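Local atomic coordinates of tRNA (cytosine(72)-C(5))-methyltransferase (Pyrococcus horikoshii, PDB entry 5ZVE), a protein that transfers a methyl group from S-adenosyl-L-methionine to carbon 5 of cytosine 72 in several tRNAs. Residues 43-48 / 176-181; 117-122 / 138-143; 202-207 / 268-273; 317-322 / 376-381. One frame throughout, in Å; residues are numbered along the deposited sequence.

Contact 1: residues 43-48 / 176-181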
loop_
_atom_site.group_PDB
_atom_site.type_symbol
_atom_site.label_atom_id
_atom_site.label_comp_id
_atom_site.label_asym_id
_atom_site.label_seq_id
_atom_site.Cartn_x
_atom_site.Cartn_y
_atom_site.Cartn_z
ATOM N N LEU A 43 -18.089 -3.957 10.074
ATOM C CA LEU A 43 -19.280 -3.121 10.145
ATOM C C LEU A 43 -20.440 -3.784 9.420
ATOM O O LEU A 43 -21.602 -3.541 9.744
ATOM C CB LEU A 43 -19.021 -1.734 9.547
ATOM C CG LEU A 43 -18.125 -0.762 10.312
ATOM C CD1 LEU A 43 -18.078 0.562 9.582
ATOM C CD2 LEU A 43 -18.635 -0.563 11.731
ATOM N N LYS A 44 -20.118 -4.624 8.440
ATOM C CA LYS A 44 -21.134 -5.236 7.588
ATOM C C LYS A 44 -21.193 -6.758 7.652
ATOM O O LYS A 44 -22.228 -7.355 7.362
ATOM C CB LYS A 44 -20.912 -4.819 6.136
ATOM C CG LYS A 44 -21.088 -3.340 5.889
ATOM C CD LYS A 44 -21.421 -3.096 4.436
ATOM C CE LYS A 44 -22.255 -1.847 4.279
ATOM N NZ LYS A 44 -23.049 -1.903 3.025
ATOM N N ILE A 45 -20.085 -7.391 8.015
ATOM C CA ILE A 45 -20.010 -8.841 7.951
ATOM C C ILE A 45 -18.932 -9.345 8.901
ATOM O O ILE A 45 -18.013 -8.605 9.247
ATOM C CB ILE A 45 -19.720 -9.312 6.493
ATOM C CG1 ILE A 45 -20.006 -10.806 6.315
ATOM C CG2 ILE A 45 -18.294 -8.953 6.071
ATOM C CD1 ILE A 45 -19.943 -11.268 4.872
ATOM N N SER A 46 -19.052 -10.596 9.330
ATOM C CA SER A 46 -18.029 -11.218 10.159
ATOM C C SER A 46 -17.009 -11.888 9.255
ATOM O O SER A 46 -17.265 -12.092 8.073
ATOM C CB SER A 46 -18.641 -12.243 11.111
ATOM O OG SER A 46 -18.990 -13.427 10.411
ATOM N N ARG A 47 -15.854 -12.230 9.814
ATOM C CA ARG A 47 -14.791 -12.872 9.049
ATOM C C ARG A 47 -15.232 -14.209 8.424
ATOM O O ARG A 47 -15.028 -14.448 7.232
ATOM C CB ARG A 47 -13.575 -13.089 9.949
ATOM C CG ARG A 47 -12.316 -13.530 9.232
ATOM C CD ARG A 47 -11.401 -14.229 10.217
ATOM N NE ARG A 47 -10.031 -13.740 10.192
ATOM C CZ ARG A 47 -9.122 -14.056 11.106
ATOM N NH1 ARG A 47 -9.444 -14.861 12.113
ATOM N NH2 ARG A 47 -7.890 -13.571 11.018
ATOM N N GLU A 48 -15.834 -15.081 9.222
ATOM C CA GLU A 48 -16.165 -16.414 8.730
ATOM C C GLU A 48 -17.246 -16.365 7.659
ATOM O O GLU A 48 -17.187 -17.103 6.680
ATOM C CB GLU A 48 -16.594 -17.323 9.880
ATOM C CG GLU A 48 -15.519 -17.485 10.942
ATOM C CD GLU A 48 -14.171 -17.867 10.351
ATOM O OE1 GLU A 48 -14.102 -18.879 9.628
ATOM O OE2 GLU A 48 -13.180 -17.146 10.593
ATOM N N LYS A 176 -20.660 -4.807 -2.097
ATOM C CA LYS A 176 -21.515 -4.714 -0.920
ATOM C C LYS A 176 -20.744 -4.208 0.304
ATOM O O LYS A 176 -21.303 -4.102 1.395
ATOM C CB LYS A 176 -22.167 -6.073 -0.626
ATOM C CG LYS A 176 -23.012 -6.597 -1.785
ATOM C CD LYS A 176 -24.145 -7.497 -1.324
ATOM C CE LYS A 176 -23.851 -8.962 -1.605
ATOM N NZ LYS A 176 -24.906 -9.866 -1.048
ATOM N N GLY A 177 -19.463 -3.899 0.120
ATOM C CA GLY A 177 -18.664 -3.298 1.175
ATOM C C GLY A 177 -18.214 -4.275 2.247
ATOM O O GLY A 177 -17.974 -3.882 3.391
ATOM N N TYR A 178 -18.086 -5.546 1.881
ATOM C CA TYR A 178 -17.739 -6.589 2.842
ATOM C C TYR A 178 -16.266 -6.566 3.242
ATOM O O TYR A 178 -15.897 -7.098 4.289
ATOM C CB TYR A 178 -18.087 -7.968 2.280
ATOM C CG TYR A 178 -19.567 -8.282 2.253
ATOM C CD1 TYR A 178 -20.472 -7.526 2.987
ATOM C CD2 TYR A 178 -20.056 -9.346 1.504
ATOM C CE1 TYR A 178 -21.827 -7.815 2.969
ATOM C CE2 TYR A 178 -21.406 -9.645 1.482
ATOM C CZ TYR A 178 -22.286 -8.877 2.216
ATOM O OH TYR A 178 -23.630 -9.168 2.193
ATOM N N PHE A 179 -15.424 -5.959 2.413
ATOM C CA PHE A 179 -13.994 -5.929 2.698
ATOM C C PHE A 179 -13.272 -4.782 2.003
ATOM O O PHE A 179 -13.815 -4.124 1.114
ATOM C CB PHE A 179 -13.334 -7.262 2.311
ATOM C CG PHE A 179 -13.304 -7.523 0.831
ATOM C CD1 PHE A 179 -12.246 -7.075 0.050
ATOM C CD2 PHE A 179 -14.329 -8.228 0.220
ATOM C CE1 PHE A 179 -12.219 -7.317 -1.316
ATOM C CE2 PHE A 179 -14.303 -8.474 -1.143
ATOM C CZ PHE A 179 -13.248 -8.017 -1.909
ATOM N N TYR A 180 -12.033 -4.556 2.423
ATOM C CA TYR A 180 -11.200 -3.506 1.856
ATOM C C TYR A 180 -9.768 -4.012 1.725
ATOM O O TYR A 180 -9.119 -4.313 2.730
ATOM C CB TYR A 180 -11.256 -2.248 2.724
ATOM C CG TYR A 180 -10.518 -1.069 2.145
ATOM C CD1 TYR A 180 -11.149 -0.204 1.262
ATOM C CD2 TYR A 180 -9.193 -0.821 2.477
ATOM C CE1 TYR A 180 -10.478 0.876 0.724
ATOM C CE2 TYR A 180 -8.519 0.249 1.946
ATOM C CZ TYR A 180 -9.164 1.099 1.070
ATOM O OH TYR A 180 -8.494 2.174 0.539
ATOM N N PRO A 181 -9.280 -4.134 0.484
ATOM C CA PRO A 181 -7.909 -4.605 0.257
ATOM C C PRO A 181 -6.900 -3.664 0.915
ATOM O O PRO A 181 -6.952 -2.459 0.696
ATOM C CB PRO A 181 -7.772 -4.608 -1.272
ATOM C CG PRO A 181 -8.920 -3.806 -1.787
ATOM C CD PRO A 181 -10.012 -3.901 -0.771
HETATM O O HOH W 1 -23.909 -3.924 1.611
#
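Ile45 lays its CD1 methyl over one face of the Tyr178 ring, 3.9 Å from the centroid and 11° off the ring normal, a CH-pi contact. CG1, anti to the backbone N (chi1 -165°), carries CD1 over the ring, and the CG2 branch reaches to 3.5 Å from Tyr178 O. Lys176 CB lies against the opposite face, so the ring is clamped on two sides, while Lys44 CB sits at its edge. The contact joins the turn before helix 47-56 of the ferredoxin-like domain to the end of helix 172-175, where Gly177, at positive phi, closes a Schellman motif ahead of edge strand 179-181, which pairs antiparallel with strand 35-40. An alanine in place of Tyr178 would probably leave Ile45 CD1 and Lys176 CB without the ring between them and open a gap there. The lysine side is exposed and polar: Lys44 NZ donates to Lys176 O at 3.2 Å from above the carbonyl plane, and a water 2.6 Å from Lys44 NZ bridges to the same oxygen.

Contact 2: residues 117-122 / 138-143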
loop_
_atom_site.group_PDB
_atom_site.type_symbol
_atom_site.label_atom_id
_atom_site.label_comp_id
_atom_site.label_asym_id
_atom_site.label_seq_id
_atom_site.Cartn_x
_atom_site.Cartn_y
_atom_site.Cartn_z
ATOM N N LYS A 117 3.190 -5.558 -35.668
ATOM C CA LYS A 117 2.137 -5.348 -36.657
ATOM C C LYS A 117 1.548 -6.641 -37.225
ATOM O O LYS A 117 0.484 -6.618 -37.842
ATOM C CB LYS A 117 2.667 -4.477 -37.803
ATOM C CG LYS A 117 3.411 -3.228 -37.347
ATOM C CD LYS A 117 3.038 -2.035 -38.204
ATOM C CE LYS A 117 3.542 -0.728 -37.604
ATOM N NZ LYS A 117 5.030 -0.664 -37.509
ATOM N N ASN A 118 2.221 -7.767 -37.007
ATOM C CA ASN A 118 1.738 -9.052 -37.516
ATOM C C ASN A 118 0.632 -9.669 -36.660
ATOM O O ASN A 118 0.068 -10.707 -37.013
ATOM C CB ASN A 118 2.894 -10.048 -37.627
ATOM C CG ASN A 118 3.681 -9.895 -38.912
ATOM O OD1 ASN A 118 3.192 -9.338 -39.894
ATOM N ND2 ASN A 118 4.910 -10.399 -38.912
ATOM N N ILE A 119 0.312 -9.025 -35.544
ATOM C CA ILE A 119 -0.582 -9.614 -34.555
ATOM C C ILE A 119 -2.050 -9.609 -34.986
ATOM O O ILE A 119 -2.611 -8.566 -35.325
ATOM C CB ILE A 119 -0.458 -8.884 -33.211
ATOM C CG1 ILE A 119 0.939 -9.096 -32.625
ATOM C CG2 ILE A 119 -1.531 -9.359 -32.244
ATOM C CD1 ILE A 119 1.147 -8.418 -31.287
ATOM N N LYS A 120 -2.669 -10.787 -34.950
ATOM C CA LYS A 120 -4.091 -10.932 -35.239
ATOM C C LYS A 120 -4.796 -11.632 -34.076
ATOM O O LYS A 120 -4.154 -12.314 -33.275
ATOM C CB LYS A 120 -4.290 -11.695 -36.552
ATOM C CG LYS A 120 -3.482 -12.977 -36.644
ATOM C CD LYS A 120 -3.456 -13.552 -38.052
ATOM C CE LYS A 120 -2.742 -14.903 -38.084
ATOM N NZ LYS A 120 -1.317 -14.809 -37.643
ATOM N N GLU A 121 -6.109 -11.439 -33.970
ATOM C CA GLU A 121 -6.906 -12.092 -32.935
ATOM C C GLU A 121 -6.606 -13.586 -32.867
ATOM O O GLU A 121 -6.507 -14.246 -33.896
ATOM C CB GLU A 121 -8.400 -11.873 -33.187
ATOM C CG GLU A 121 -9.299 -12.562 -32.168
ATOM C CD GLU A 121 -10.745 -12.113 -32.261
ATOM O OE1 GLU A 121 -11.110 -11.481 -33.277
ATOM O OE2 GLU A 121 -11.515 -12.390 -31.313
ATOM N N GLY A 122 -6.437 -14.101 -31.651
ATOM C CA GLY A 122 -6.114 -15.503 -31.448
ATOM C C GLY A 122 -4.631 -15.819 -31.404
ATOM O O GLY A 122 -4.240 -16.916 -31.009
ATOM N N GLY A 138 -0.030 -14.158 -23.259
ATOM C CA GLY A 138 -1.456 -14.347 -23.415
ATOM C C GLY A 138 -1.880 -14.457 -24.862
ATOM O O GLY A 138 -1.057 -14.706 -25.747
ATOM N N ILE A 139 -3.174 -14.272 -25.100
ATOM C CA ILE A 139 -3.755 -14.448 -26.428
ATOM C C ILE A 139 -4.449 -13.154 -26.850
ATOM O O ILE A 139 -5.297 -12.623 -26.128
ATOM C CB ILE A 139 -4.770 -15.632 -26.482
ATOM C CG1 ILE A 139 -4.056 -16.988 -26.525
ATOM C CG2 ILE A 139 -5.631 -15.543 -27.730
ATOM C CD1 ILE A 139 -3.400 -17.430 -25.237
ATOM N N ALA A 140 -4.070 -12.642 -28.016
ATOM C CA ALA A 140 -4.637 -11.404 -28.535
ATOM C C ALA A 140 -6.113 -11.579 -28.870
ATOM O O ALA A 140 -6.502 -12.551 -29.512
ATOM C CB ALA A 140 -3.868 -10.939 -29.762
ATOM N N ARG A 141 -6.933 -10.645 -28.401
ATOM C CA ARG A 141 -8.354 -10.633 -28.715
ATOM C C ARG A 141 -8.690 -9.482 -29.657
ATOM O O ARG A 141 -9.855 -9.227 -29.957
ATOM C CB ARG A 141 -9.180 -10.548 -27.430
ATOM C CG ARG A 141 -9.002 -11.762 -26.530
ATOM C CD ARG A 141 -9.250 -13.049 -27.308
ATOM N NE ARG A 141 -9.075 -14.235 -26.477
ATOM C CZ ARG A 141 -8.961 -15.473 -26.953
ATOM N NH1 ARG A 141 -9.003 -15.687 -28.260
ATOM N NH2 ARG A 141 -8.802 -16.497 -26.122
ATOM N N MET A 142 -7.652 -8.787 -30.106
ATOM C CA MET A 142 -7.778 -7.758 -31.129
ATOM C C MET A 142 -6.671 -7.922 -32.150
ATOM O O MET A 142 -5.595 -8.423 -31.831
ATOM C CB MET A 142 -7.706 -6.352 -30.526
ATOM C CG MET A 142 -8.793 -6.014 -29.534
ATOM S SD MET A 142 -8.567 -4.341 -28.896
ATOM C CE MET A 142 -10.092 -4.077 -27.999
ATOM N N ASP A 143 -6.934 -7.495 -33.377
ATOM C CA ASP A 143 -5.884 -7.411 -34.379
ATOM C C ASP A 143 -4.986 -6.237 -34.014
ATOM O O ASP A 143 -5.350 -5.427 -33.160
ATOM C CB ASP A 143 -6.470 -7.235 -35.778
ATOM C CG ASP A 143 -7.368 -8.388 -36.180
ATOM O OD1 ASP A 143 -7.027 -9.547 -35.860
ATOM O OD2 ASP A 143 -8.411 -8.138 -36.823
#
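Glu121 N donates to Asp143 OD1 at 2.8 Å, a nearly straight bond with 167° at the hydrogen. One residue on, Gly122 N gives Ala140 O a short bond, 2.6 Å and 173° at the hydrogen, the donor tilted from the carbonyl plane. Both belong to the PUA domain, an RNA-binding beta fold, where the loop between strands 112-115 and 124-128 crosses the end of strand 134-140 and the turn into helix 144-147. Asp143 occupies the N-cap position of that helix, yet its carboxylate makes no capping bond and serves the loop instead; CG anti to the carbonyl carbon (chi1 -60°) helps bring OD1 to Glu121 N. Ala140 O also receives a CA-H...O contact from Glu121 CA. The Arg141 guanidinium, salt-bridged to Glu157, has Ile139 CG2 over one face. That same methyl reaches the loop, lying 3.7 Å from Gly122 CA. Deeper in, Ile119 and Ala140 both pack on Met147 of the helix, and across the contact Ile119 CG2 meets Ala140 CB at 3.8 Å.

Contact 3: residues 202-207 / 268-273. With SAH (S-adenosyl-L-homocysteine), chain C.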
loop_
_atom_site.group_PDB
_atom_site.type_symbol
_atom_site.label_atom_id
_atom_site.label_comp_id
_atom_site.label_asym_id
_atom_site.label_seq_id
_atom_site.Cartn_x
_atom_site.Cartn_y
_atom_site.Cartn_z
ATOM N N ILE A 202 -7.663 12.140 14.956
ATOM C CA ILE A 202 -7.345 12.792 13.694
ATOM C C ILE A 202 -6.452 11.943 12.795
ATOM O O ILE A 202 -5.367 11.523 13.197
ATOM C CB ILE A 202 -6.647 14.143 13.912
ATOM C CG1 ILE A 202 -7.499 15.059 14.797
ATOM C CG2 ILE A 202 -6.351 14.797 12.567
ATOM C CD1 ILE A 202 -6.864 16.415 15.046
ATOM N N ASP A 203 -6.930 11.695 11.580
ATOM C CA ASP A 203 -6.126 11.111 10.510
ATOM C C ASP A 203 -5.750 12.244 9.554
ATOM O O ASP A 203 -6.596 12.721 8.802
ATOM C CB ASP A 203 -6.912 10.004 9.798
ATOM C CG ASP A 203 -6.039 9.117 8.931
ATOM O OD1 ASP A 203 -4.877 9.479 8.655
ATOM O OD2 ASP A 203 -6.524 8.036 8.537
ATOM N N MET A 204 -4.494 12.683 9.582
ATOM C CA MET A 204 -4.150 13.938 8.913
ATOM C C MET A 204 -3.636 13.756 7.493
ATOM O O MET A 204 -3.362 14.731 6.801
ATOM C CB MET A 204 -3.106 14.725 9.717
ATOM C CG MET A 204 -1.893 13.933 10.175
ATOM S SD MET A 204 -0.757 14.989 11.112
ATOM C CE MET A 204 -1.805 15.454 12.455
ATOM N N ALA A 205 -3.521 12.509 7.057
ATOM C CA ALA A 205 -3.263 12.205 5.658
ATOM C C ALA A 205 -4.039 10.945 5.330
ATOM O O ALA A 205 -3.468 9.857 5.236
ATOM C CB ALA A 205 -1.780 12.022 5.400
ATOM N N ALA A 206 -5.346 11.100 5.146
ATOM C CA ALA A 206 -6.269 9.986 5.328
ATOM C C ALA A 206 -6.715 9.301 4.044
ATOM O O ALA A 206 -7.031 8.115 4.071
ATOM C CB ALA A 206 -7.489 10.467 6.099
ATOM N N ALA A 207 -6.728 10.022 2.926
ATOM C CA ALA A 207 -7.269 9.471 1.684
ATOM C C ALA A 207 -6.316 8.451 1.065
ATOM O O ALA A 207 -5.100 8.614 1.152
ATOM C CB ALA A 207 -7.570 10.590 0.698
ATOM N N ASP A 268 -6.651 13.424 21.231
ATOM C CA ASP A 268 -6.130 12.355 22.070
ATOM C C ASP A 268 -5.310 11.378 21.232
ATOM O O ASP A 268 -4.315 10.816 21.692
ATOM C CB ASP A 268 -7.278 11.635 22.778
ATOM C CG ASP A 268 -8.096 12.569 23.647
ATOM O OD1 ASP A 268 -7.612 12.932 24.738
ATOM O OD2 ASP A 268 -9.204 12.965 23.228
ATOM N N LYS A 269 -5.741 11.180 19.993
ATOM C CA LYS A 269 -5.092 10.228 19.106
ATOM C C LYS A 269 -4.903 10.835 17.733
ATOM O O LYS A 269 -5.842 11.357 17.126
ATOM C CB LYS A 269 -5.909 8.933 19.000
ATOM C CG LYS A 269 -6.162 8.249 20.334
ATOM C CD LYS A 269 -4.918 7.533 20.820
ATOM C CE LYS A 269 -5.111 6.974 22.219
ATOM N NZ LYS A 269 -6.313 6.112 22.317
ATOM N N ILE A 270 -3.678 10.766 17.241
ATOM C CA ILE A 270 -3.407 11.202 15.885
ATOM C C ILE A 270 -2.712 10.107 15.093
ATOM O O ILE A 270 -1.706 9.548 15.534
ATOM C CB ILE A 270 -2.541 12.474 15.859
ATOM C CG1 ILE A 270 -3.344 13.677 16.359
ATOM C CG2 ILE A 270 -2.041 12.731 14.463
ATOM C CD1 ILE A 270 -2.581 14.989 16.294
ATOM N N LEU A 271 -3.266 9.793 13.927
ATOM C CA LEU A 271 -2.583 8.936 12.974
ATOM C C LEU A 271 -1.921 9.758 11.881
ATOM O O LEU A 271 -2.564 10.584 11.227
ATOM C CB LEU A 271 -3.552 7.932 12.350
ATOM C CG LEU A 271 -2.946 7.152 11.181
ATOM C CD1 LEU A 271 -1.781 6.308 11.660
ATOM C CD2 LEU A 271 -3.995 6.285 10.502
ATOM N N LEU A 272 -0.630 9.526 11.685
ATOM C CA LEU A 272 0.092 10.180 10.608
ATOM C C LEU A 272 0.673 9.121 9.678
ATOM O O LEU A 272 1.813 8.679 9.837
ATOM C CB LEU A 272 1.190 11.098 11.161
ATOM C CG LEU A 272 2.072 11.843 10.156
ATOM C CD1 LEU A 272 1.235 12.545 9.097
ATOM C CD2 LEU A 272 2.959 12.847 10.878
ATOM N N ASP A 273 -0.140 8.701 8.718
ATOM C CA ASP A 273 0.308 7.780 7.688
ATOM C C ASP A 273 0.846 8.643 6.560
ATOM O O ASP A 273 0.141 8.958 5.606
ATOM C CB ASP A 273 -0.839 6.880 7.229
ATOM C CG ASP A 273 -0.401 5.836 6.227
ATOM O OD1 ASP A 273 0.729 5.320 6.357
ATOM O OD2 ASP A 273 -1.194 5.530 5.312
HETATM N N SAH C . -3.503 6.869 4.991
HETATM C CA SAH C . -4.079 6.616 3.675
HETATM C CB SAH C . -3.043 6.812 2.568
HETATM C CG SAH C . -2.072 7.982 2.753
HETATM S SD SAH C . -1.201 8.344 1.209
HETATM C C SAH C . -4.744 5.241 3.569
HETATM O O SAH C . -4.558 4.370 4.418
HETATM O OXT SAH C . -5.490 4.968 2.629
HETATM C "C5'" SAH C . -0.670 9.993 1.753
HETATM C "C4'" SAH C . -1.713 11.089 1.550
HETATM O "O4'" SAH C . -1.213 12.322 2.026
HETATM C "C3'" SAH C . -2.106 11.328 0.097
HETATM O "O3'" SAH C . -3.468 11.009 -0.069
HETATM C "C2'" SAH C . -1.930 12.817 -0.136
HETATM O "O2'" SAH C . -3.081 13.356 -0.737
HETATM C "C1'" SAH C . -1.788 13.367 1.268
HETATM N N9 SAH C . -0.990 14.609 1.355
HETATM C C8 SAH C . 0.185 14.921 0.719
HETATM N N7 SAH C . 0.566 16.164 1.101
HETATM C C5 SAH C . -0.349 16.650 1.969
HETATM C C6 SAH C . -0.454 17.854 2.657
HETATM N N6 SAH C . 0.470 18.803 2.519
HETATM N N1 SAH C . -1.529 18.061 3.494
HETATM C C2 SAH C . -2.492 17.082 3.645
HETATM N N3 SAH C . -2.384 15.892 2.958
HETATM C C4 SAH C . -1.329 15.681 2.135
#
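Asp273 and Ala205 together grip the amino group of S-adenosyl-L-homocysteine: SAH N donates to Asp273 OD2 at 2.7 Å and to Ala205 O at 3.0 Å. Asp273 OD2 also forms a salt bridge with Lys211, and its OD1 is hydrogen-bonded to Ser321 OG, so both carboxylate oxygens are held and the group's rotation is fixed. Ala205 CB sits 3.4 Å from SAH O4' and 3.6 Å from Asp273 O, touching both ribose and strand.

Behind this shell the touching parts, 202-205 and 269-273, run parallel, 7° apart end to end, in the Rossmann-like sheet of a class I methyltransferase. Ile202 N donates to Lys269 O, and Leu271 N to Ile202 O. A longer bond, 3.3 Å, runs from Met204 N to Leu271 O. This ladder places the loop 204-207 beside Asp273 at the C-terminal ends of the strands. Asp203 lies alongside Leu271, with OD2 3.7 Å from Leu271 CD2, and is hydrogen-bonded through that oxygen to Thr212. Met204 bends at chi3 (61°), carrying CE to a tight 3.4 Å from Ile270 CG2, while Met204 CG packs on Leu272 CD1 at 3.6 Å.

Helix 291-310 covers the Met204, Ile270 and Leu272 face through Ala308, Phe304 and Ile305, and helix 210-218 meets Leu271 through Lys211; strands 225-229 and 316-322 flank the pair.

Contact 4: residues 317-322 / 376-381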
loop_
_atom_site.group_PDB
_atom_site.type_symbol
_atom_site.label_atom_id
_atom_site.label_comp_id
_atom_site.label_asym_id
_atom_site.label_seq_id
_atom_site.Cartn_x
_atom_site.Cartn_y
_atom_site.Cartn_z
ATOM N N VAL A 317 -1.503 10.401 22.029
ATOM C CA VAL A 317 -0.758 9.378 21.311
ATOM C C VAL A 317 -0.672 9.688 19.820
ATOM O O VAL A 317 -1.674 10.013 19.176
ATOM C CB VAL A 317 -1.392 7.993 21.498
ATOM C CG1 VAL A 317 -0.683 6.952 20.628
ATOM C CG2 VAL A 317 -1.360 7.596 22.963
ATOM N N LEU A 318 0.536 9.593 19.278
ATOM C CA LEU A 318 0.740 9.719 17.841
ATOM C C LEU A 318 1.234 8.404 17.261
ATOM O O LEU A 318 2.173 7.798 17.778
ATOM C CB LEU A 318 1.735 10.840 17.528
ATOM C CG LEU A 318 2.259 10.913 16.088
ATOM C CD1 LEU A 318 1.176 11.363 15.126
ATOM C CD2 LEU A 318 3.469 11.833 16.001
ATOM N N VAL A 319 0.582 7.953 16.198
ATOM C CA VAL A 319 1.106 6.835 15.435
ATOM C C VAL A 319 1.585 7.348 14.086
ATOM O O VAL A 319 0.814 7.919 13.309
ATOM C CB VAL A 319 0.066 5.706 15.250
ATOM C CG1 VAL A 319 0.474 4.796 14.105
ATOM C CG2 VAL A 319 -0.078 4.909 16.535
ATOM N N TYR A 320 2.872 7.153 13.835
ATOM C CA TYR A 320 3.507 7.551 12.591
ATOM C C TYR A 320 3.836 6.319 11.762
ATOM O O TYR A 320 4.449 5.376 12.261
ATOM C CB TYR A 320 4.767 8.363 12.894
ATOM C CG TYR A 320 5.582 8.807 11.703
ATOM C CD1 TYR A 320 5.265 9.974 11.012
ATOM C CD2 TYR A 320 6.706 8.094 11.302
ATOM C CE1 TYR A 320 6.030 10.402 9.934
ATOM C CE2 TYR A 320 7.473 8.511 10.226
ATOM C CZ TYR A 320 7.133 9.670 9.547
ATOM O OH TYR A 320 7.894 10.089 8.475
ATOM N N SER A 321 3.408 6.311 10.506
ATOM C CA SER A 321 3.718 5.191 9.628
ATOM C C SER A 321 4.091 5.646 8.223
ATOM O O SER A 321 3.598 6.659 7.726
ATOM C CB SER A 321 2.539 4.208 9.568
ATOM O OG SER A 321 1.388 4.794 8.983
ATOM N N THR A 322 4.972 4.882 7.588
ATOM C CA THR A 322 5.301 5.083 6.182
ATOM C C THR A 322 5.395 3.745 5.464
ATOM O O THR A 322 5.588 2.705 6.097
ATOM C CB THR A 322 6.643 5.829 5.993
ATOM O OG1 THR A 322 7.725 4.930 6.272
ATOM C CG2 THR A 322 6.748 7.048 6.909
ATOM N N ILE A 376 6.445 1.612 11.428
ATOM C CA ILE A 376 5.430 2.054 12.382
ATOM C C ILE A 376 6.068 2.531 13.682
ATOM O O ILE A 376 6.827 1.797 14.314
ATOM C CB ILE A 376 4.422 0.930 12.734
ATOM C CG1 ILE A 376 3.857 0.261 11.479
ATOM C CG2 ILE A 376 3.297 1.473 13.606
ATOM C CD1 ILE A 376 2.884 -0.889 11.798
ATOM N N ALA A 377 5.756 3.762 14.075
ATOM C CA ALA A 377 6.188 4.289 15.362
ATOM C C ALA A 377 4.986 4.728 16.189
ATOM O O ALA A 377 4.082 5.386 15.675
ATOM C CB ALA A 377 7.156 5.455 15.165
ATOM N N LYS A 378 4.985 4.381 17.472
ATOM C CA LYS A 378 3.916 4.801 18.372
ATOM C C LYS A 378 4.475 5.646 19.499
ATOM O O LYS A 378 5.339 5.190 20.249
ATOM C CB LYS A 378 3.183 3.598 18.960
ATOM C CG LYS A 378 2.060 3.983 19.908
ATOM C CD LYS A 378 1.673 2.823 20.799
ATOM C CE LYS A 378 0.437 3.153 21.609
ATOM N NZ LYS A 378 0.108 2.071 22.569
ATOM N N LEU A 379 3.967 6.868 19.634
ATOM C CA LEU A 379 4.514 7.797 20.622
ATOM C C LEU A 379 3.486 8.401 21.566
ATOM O O LEU A 379 2.317 8.586 21.218
ATOM C CB LEU A 379 5.249 8.941 19.938
ATOM C CG LEU A 379 6.475 8.640 19.088
ATOM C CD1 LEU A 379 7.333 9.861 19.050
ATOM C CD2 LEU A 379 7.257 7.518 19.650
ATOM N N ARG A 380 3.963 8.732 22.759
ATOM C CA ARG A 380 3.171 9.384 23.784
ATOM C C ARG A 380 3.742 10.782 24.049
ATOM O O ARG A 380 4.947 10.932 24.274
ATOM C CB ARG A 380 3.172 8.527 25.053
ATOM C CG ARG A 380 2.731 9.209 26.331
ATOM C CD ARG A 380 1.262 9.583 26.290
ATOM N NE ARG A 380 0.371 8.511 25.837
ATOM C CZ ARG A 380 0.186 7.348 26.458
ATOM N NH1 ARG A 380 0.823 7.078 27.587
ATOM N NH2 ARG A 380 -0.655 6.454 25.951
ATOM N N LYS A 381 2.884 11.798 23.995
ATOM C CA LYS A 381 3.308 13.176 24.245
ATOM C C LYS A 381 3.411 13.448 25.742
ATOM O O LYS A 381 2.395 13.634 26.414
ATOM C CB LYS A 381 2.338 14.169 23.601
ATOM C CG LYS A 381 2.696 15.622 23.857
ATOM C CD LYS A 381 1.779 16.571 23.104
ATOM C CE LYS A 381 2.201 18.019 23.312
ATOM N NZ LYS A 381 1.358 18.974 22.539
#
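Leu318 and Leu379 form an antiparallel hydrogen-bonded pair, with Leu318 N donating to Leu379 O at 2.8 Å and Leu379 N to Leu318 O at 2.7 Å. Tyr320 and Ala377 repeat the reciprocal pattern two residues on. Between them Val319 faces Lys378 as a non-hydrogen-bonded pair, and Val319 CA approaches Ala377 O at 3.3 Å in a CA-H...O contact. The strand axes approach to 4.7 Å, with 159° between their directions.

Val317, Val319, Ser321, Ile376, Lys378 and Arg380 project to one face. Val317 CG2 meets the Arg380 guanidinium at its edge, in the plane of the group, 3.3 Å from NH2; the arginine chain reaches it by bending at chi2 (67°) and chi3 (48°). The other Val317 methyl, CG1, touches Lys378 CE at 4.1 Å. Lys378, extended beyond CG, also lies across Val319, with its CG 4.1 Å from Val319 CG2. An alanine at Val317 would remove both methyls, probably leaving the Arg380 edge without its partner, the guanidinium freer to turn, and Lys378 resting on Val319 alone of the two valines. On the other face Tyr320 CB and Ala377 CB meet at 4.4 Å.

Strand 374-381 is the antiparallel strand of the class I methyltransferase sheet, between 316-322 and 342-344. Helix 331-339 packs on the Leu318, Ala377 and Leu379 face, and helix 184-193 touches Val319, Ser321 and Ile376; strand 267-273 runs parallel to 317-322 on its other edge.

How the contacts relate
Contacts 3 and 4 belong to one sheet, their centres 10 Å apart. Strands 267-273 and 316-322 are neighbours, joined by a probable hydrogen bond from Leu272 N to Val319 O (2.7 Å). Contact 3 binds S-adenosyl-L-homocysteine directly, whereas the Val319 side chain of contact 4 is about 10 Å from it. The Asp273 side chain is about 6 Å from that of Cys323, the predicted nucleophile just after segment 317-322. Contact 1 comes within about 7 Å of contact 3 by nearest atoms without touching. Contact 2 is nested along the chain inside the loop closed by contact 1, yet the two centres are 39 Å apart; it lies 48 Å, centre to centre, from contact 3.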